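Long-range contact in acetylcholine-binding protein (Bulinus truncatus, PDB 2BJ0), which probably binds acetylcholine as a soluble pentamer that resembles the ligand-binding domain of nicotinic acetylcholine receptors: residues A[54-65]-A[102-112]. Residues are numbered along the deposited sequence; the frame is centred on the assembly and turned at random.
Sequences ASWKVPYYSSLL and VVVSKDGSVIY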
loop_
_atom_site.group_PDB
_atom_site.type_symbol
_atom_site.label_atom_id
_atom_site.label_comp_id
_atom_site.label_asym_id
_atom_site.label_seq_id
_atom_site.Cartn_x
_atom_site.Cartn_y
_atom_site.Cartn_z
ATOM N N ALA A 54 -11.359 -6.463 -21.156
ATOM C CA ALA A 54 -11.979 -5.233 -21.602
ATOM C C ALA A 54 -11.329 -4.731 -22.882
ATOM O O ALA A 54 -10.099 -4.630 -22.957
ATOM C CB ALA A 54 -11.876 -4.156 -20.519
ATOM N N SER A 55 -12.136 -4.393 -23.889
ATOM C CA SER A 55 -11.561 -3.747 -25.057
ATOM C C SER A 55 -12.332 -2.545 -25.540
ATOM O O SER A 55 -13.549 -2.440 -25.348
ATOM C CB SER A 55 -11.252 -4.732 -26.187
ATOM O OG SER A 55 -12.283 -5.667 -26.357
ATOM N N TRP A 56 -11.597 -1.607 -26.127
ATOM C CA TRP A 56 -12.208 -0.423 -26.704
ATOM C C TRP A 56 -11.267 0.067 -27.778
ATOM O O TRP A 56 -10.166 -0.419 -27.870
ATOM C CB TRP A 56 -12.516 0.640 -25.639
ATOM C CG TRP A 56 -11.302 1.223 -25.020
ATOM C CD1 TRP A 56 -10.705 2.406 -25.342
ATOM C CD2 TRP A 56 -10.492 0.622 -24.017
ATOM N NE1 TRP A 56 -9.577 2.594 -24.575
ATOM C CE2 TRP A 56 -9.431 1.517 -23.738
ATOM C CE3 TRP A 56 -10.560 -0.577 -23.293
ATOM C CZ2 TRP A 56 -8.442 1.234 -22.794
ATOM C CZ3 TRP A 56 -9.568 -0.840 -22.332
ATOM C CH2 TRP A 56 -8.534 0.059 -22.109
ATOM N N LYS A 57 -11.709 1.002 -28.611
ATOM C CA LYS A 57 -10.890 1.462 -29.730
ATOM C C LYS A 57 -10.802 2.975 -29.753
ATOM O O LYS A 57 -11.791 3.673 -29.514
ATOM C CB LYS A 57 -11.496 0.955 -31.035
ATOM C CG LYS A 57 -10.695 1.218 -32.290
ATOM C CD LYS A 57 -11.515 0.769 -33.512
ATOM C CE LYS A 57 -10.652 0.760 -34.753
ATOM N NZ LYS A 57 -11.332 -0.049 -35.789
ATOM N N VAL A 58 -9.593 3.481 -29.972
ATOM C CA VAL A 58 -9.355 4.913 -30.117
ATOM C C VAL A 58 -8.604 5.106 -31.433
ATOM O O VAL A 58 -7.401 4.828 -31.508
ATOM C CB VAL A 58 -8.532 5.506 -28.923
ATOM C CG1 VAL A 58 -8.423 7.036 -29.040
ATOM C CG2 VAL A 58 -9.144 5.113 -27.587
ATOM N N PRO A 59 -9.322 5.505 -32.484
ATOM C CA PRO A 59 -8.717 5.723 -33.805
ATOM C C PRO A 59 -7.365 6.482 -33.789
ATOM O O PRO A 59 -6.385 6.000 -34.354
ATOM C CB PRO A 59 -9.815 6.492 -34.537
ATOM C CG PRO A 59 -11.091 5.748 -34.013
ATOM C CD PRO A 59 -10.781 5.746 -32.510
ATOM N N TYR A 60 -7.296 7.616 -33.104
ATOM C CA TYR A 60 -6.053 8.397 -33.118
ATOM C C TYR A 60 -4.794 7.650 -32.577
ATOM O O TYR A 60 -3.677 8.023 -32.928
ATOM C CB TYR A 60 -6.265 9.810 -32.534
ATOM C CG TYR A 60 -5.997 10.044 -31.044
ATOM C CD1 TYR A 60 -4.706 10.265 -30.575
ATOM C CD2 TYR A 60 -7.044 10.129 -30.143
ATOM C CE1 TYR A 60 -4.460 10.525 -29.216
ATOM C CE2 TYR A 60 -6.825 10.389 -28.784
ATOM C CZ TYR A 60 -5.526 10.589 -28.332
ATOM O OH TYR A 60 -5.312 10.844 -26.997
ATOM N N TYR A 61 -4.996 6.587 -31.780
ATOM C CA TYR A 61 -3.916 5.734 -31.258
ATOM C C TYR A 61 -3.190 4.962 -32.351
ATOM O O TYR A 61 -2.048 4.538 -32.153
ATOM C CB TYR A 61 -4.408 4.703 -30.201
ATOM C CG TYR A 61 -4.883 5.217 -28.843
ATOM C CD1 TYR A 61 -5.067 6.581 -28.584
ATOM C CD2 TYR A 61 -5.202 4.308 -27.823
ATOM C CE1 TYR A 61 -5.560 7.032 -27.336
ATOM C CE2 TYR A 61 -5.679 4.744 -26.582
ATOM C CZ TYR A 61 -5.859 6.088 -26.345
ATOM O OH TYR A 61 -6.337 6.488 -25.111
ATOM N N SER A 62 -3.835 4.764 -33.498
ATOM C CA SER A 62 -3.225 3.929 -34.557
ATOM C C SER A 62 -1.880 4.477 -35.064
ATOM O O SER A 62 -1.067 3.731 -35.587
ATOM C CB SER A 62 -4.173 3.772 -35.749
ATOM O OG SER A 62 -4.338 5.017 -36.415
ATOM N N SER A 63 -1.656 5.775 -34.910
ATOM C CA SER A 63 -0.419 6.392 -35.354
ATOM C C SER A 63 0.751 6.090 -34.426
ATOM O O SER A 63 1.868 6.539 -34.651
ATOM C CB SER A 63 -0.608 7.892 -35.455
ATOM O OG SER A 63 -1.347 8.170 -36.619
ATOM N N LEU A 64 0.481 5.350 -33.362
ATOM C CA LEU A 64 1.513 5.013 -32.410
ATOM C C LEU A 64 2.453 4.015 -33.056
ATOM O O LEU A 64 3.643 4.004 -32.767
ATOM C CB LEU A 64 0.875 4.428 -31.144
ATOM C CG LEU A 64 1.609 4.427 -29.801
ATOM C CD1 LEU A 64 2.042 5.831 -29.308
ATOM C CD2 LEU A 64 0.703 3.755 -28.773
ATOM N N LEU A 65 1.910 3.206 -33.958
ATOM C CA LEU A 65 2.628 2.067 -34.524
ATOM C C LEU A 65 2.886 2.118 -36.026
ATOM O O LEU A 65 3.863 1.536 -36.487
ATOM C CB LEU A 65 1.878 0.767 -34.215
ATOM C CG LEU A 65 1.924 0.274 -32.771
ATOM C CD1 LEU A 65 1.241 -1.071 -32.697
ATOM C CD2 LEU A 65 3.366 0.195 -32.234
ATOM N N VAL A 102 -1.750 -2.534 -20.750
ATOM C CA VAL A 102 -2.693 -2.725 -21.878
ATOM C C VAL A 102 -1.874 -3.045 -23.121
ATOM O O VAL A 102 -0.628 -2.842 -23.134
ATOM C CB VAL A 102 -3.581 -1.473 -22.132
ATOM C CG1 VAL A 102 -4.372 -1.088 -20.872
ATOM C CG2 VAL A 102 -2.756 -0.292 -22.604
ATOM N N VAL A 103 -2.548 -3.544 -24.157
ATOM C CA VAL A 103 -1.935 -3.802 -25.452
ATOM C C VAL A 103 -2.718 -3.085 -26.524
ATOM O O VAL A 103 -3.928 -3.276 -26.652
ATOM C CB VAL A 103 -1.901 -5.288 -25.801
ATOM C CG1 VAL A 103 -1.365 -5.479 -27.231
ATOM C CG2 VAL A 103 -1.071 -6.086 -24.766
ATOM N N VAL A 104 -2.000 -2.249 -27.268
ATOM C CA VAL A 104 -2.543 -1.394 -28.305
ATOM C C VAL A 104 -2.172 -2.015 -29.653
ATOM O O VAL A 104 -1.011 -2.341 -29.885
ATOM C CB VAL A 104 -1.933 0.027 -28.219
ATOM C CG1 VAL A 104 -2.563 0.941 -29.206
ATOM C CG2 VAL A 104 -2.069 0.585 -26.821
ATOM N N SER A 105 -3.180 -2.192 -30.507
ATOM C CA SER A 105 -3.022 -2.751 -31.850
ATOM C C SER A 105 -2.799 -1.660 -32.868
ATOM O O SER A 105 -3.060 -0.495 -32.580
ATOM C CB SER A 105 -4.279 -3.517 -32.233
ATOM O OG SER A 105 -4.451 -4.619 -31.363
ATOM N N LYS A 106 -2.378 -2.048 -34.080
ATOM C CA LYS A 106 -2.102 -1.095 -35.180
ATOM C C LYS A 106 -3.286 -0.230 -35.566
ATOM O O LYS A 106 -3.105 0.876 -36.047
ATOM C CB LYS A 106 -1.586 -1.809 -36.444
ATOM C CG LYS A 106 -0.115 -2.252 -36.360
ATOM C CD LYS A 106 0.741 -1.817 -37.574
ATOM C CE LYS A 106 2.219 -2.212 -37.320
ATOM N NZ LYS A 106 3.240 -1.235 -37.830
ATOM N N ASP A 107 -4.501 -0.716 -35.369
ATOM C CA ASP A 107 -5.652 0.115 -35.681
ATOM C C ASP A 107 -6.164 0.956 -34.478
ATOM O O ASP A 107 -7.186 1.634 -34.567
ATOM C CB ASP A 107 -6.758 -0.747 -36.290
ATOM C CG ASP A 107 -7.416 -1.661 -35.271
ATOM O OD1 ASP A 107 -6.840 -1.896 -34.178
ATOM O OD2 ASP A 107 -8.531 -2.186 -35.475
ATOM N N GLY A 108 -5.450 0.914 -33.352
ATOM C CA GLY A 108 -5.817 1.762 -32.220
ATOM C C GLY A 108 -6.820 1.095 -31.301
ATOM O O GLY A 108 -7.342 1.733 -30.383
ATOM N N SER A 109 -7.094 -0.190 -31.517
ATOM C CA SER A 109 -7.905 -0.896 -30.545
ATOM C C SER A 109 -7.027 -1.312 -29.361
ATOM O O SER A 109 -5.830 -1.508 -29.520
ATOM C CB SER A 109 -8.705 -2.052 -31.160
ATOM O OG SER A 109 -7.841 -2.994 -31.727
ATOM N N VAL A 110 -7.627 -1.392 -28.174
ATOM C CA VAL A 110 -6.868 -1.613 -26.934
ATOM C C VAL A 110 -7.477 -2.769 -26.193
ATOM O O VAL A 110 -8.690 -2.878 -26.129
ATOM C CB VAL A 110 -6.895 -0.371 -25.993
ATOM C CG1 VAL A 110 -6.046 -0.631 -24.762
ATOM C CG2 VAL A 110 -6.381 0.903 -26.723
ATOM N N ILE A 111 -6.640 -3.635 -25.639
ATOM C CA ILE A 111 -7.113 -4.723 -24.815
ATOM C C ILE A 111 -6.464 -4.595 -23.439
ATOM O O ILE A 111 -5.253 -4.287 -23.337
ATOM C CB ILE A 111 -6.790 -6.119 -25.449
ATOM C CG1 ILE A 111 -7.389 -6.206 -26.868
ATOM C CG2 ILE A 111 -7.387 -7.215 -24.565
ATOM C CD1 ILE A 111 -6.971 -7.470 -27.763
ATOM N N TYR A 112 -7.282 -4.803 -22.404
ATOM C CA TYR A 112 -6.868 -4.796 -21.027
ATOM C C TYR A 112 -7.531 -5.990 -20.305
ATOM O O TYR A 112 -8.756 -6.156 -20.346
ATOM C CB TYR A 112 -7.255 -3.453 -20.407
ATOM C CG TYR A 112 -6.899 -3.270 -18.943
ATOM C CD1 TYR A 112 -5.634 -3.625 -18.446
ATOM C CD2 TYR A 112 -7.821 -2.718 -18.070
ATOM C CE1 TYR A 112 -5.313 -3.452 -17.076
ATOM C CE2 TYR A 112 -7.536 -2.539 -16.717
ATOM C CZ TYR A 112 -6.274 -2.889 -16.226
ATOM O OH TYR A 112 -6.027 -2.680 -14.877
#
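Asp-107, which faces Lys-57 across the contact, has its OD1 gripped twice by Ser-109: OG meets the syn lone pair of OD1 (2.9 Å), and the backbone N comes from above the carboxylate plane and closes an Asx turn. That leaves OD2 for Lys-57, whose extended chain runs past Ser-109 and brings NZ within 3.5 Å of OD2, a long salt bridge at the surface.

Behind this, strand 54-57 pairs antiparallel with strand 109-112. Val-110 N donates to Trp-56 O at 2.7 Å, and one step beyond the strand Val-58 N still reaches Gly-108 O at 2.9 Å.

On the buried face Val-110 sits between two aromatics. With CG between the backbone N and the carbonyl carbon (chi1 67°), Trp-56 leans its indole over the neighbouring strand, and CG1 of Val-110 lies over the six-membered ring, 3.6 Å from CZ2. CG2 of Val-110 meets the edge of Tyr-61 at CD2, 3.8 Å away; Val-58 CB covers a face of that ring.

Within the hairpin's type I turn, Lys-106 NZ donates to Leu-65 O (3.1 Å) from above the carbonyl plane and also to Ser-68 O. In this immunoglobulin-like sandwich, Lys-57 and Lys-106 thus hold the turn, backbone bonds join the strands, and Val-110 packs the buried face.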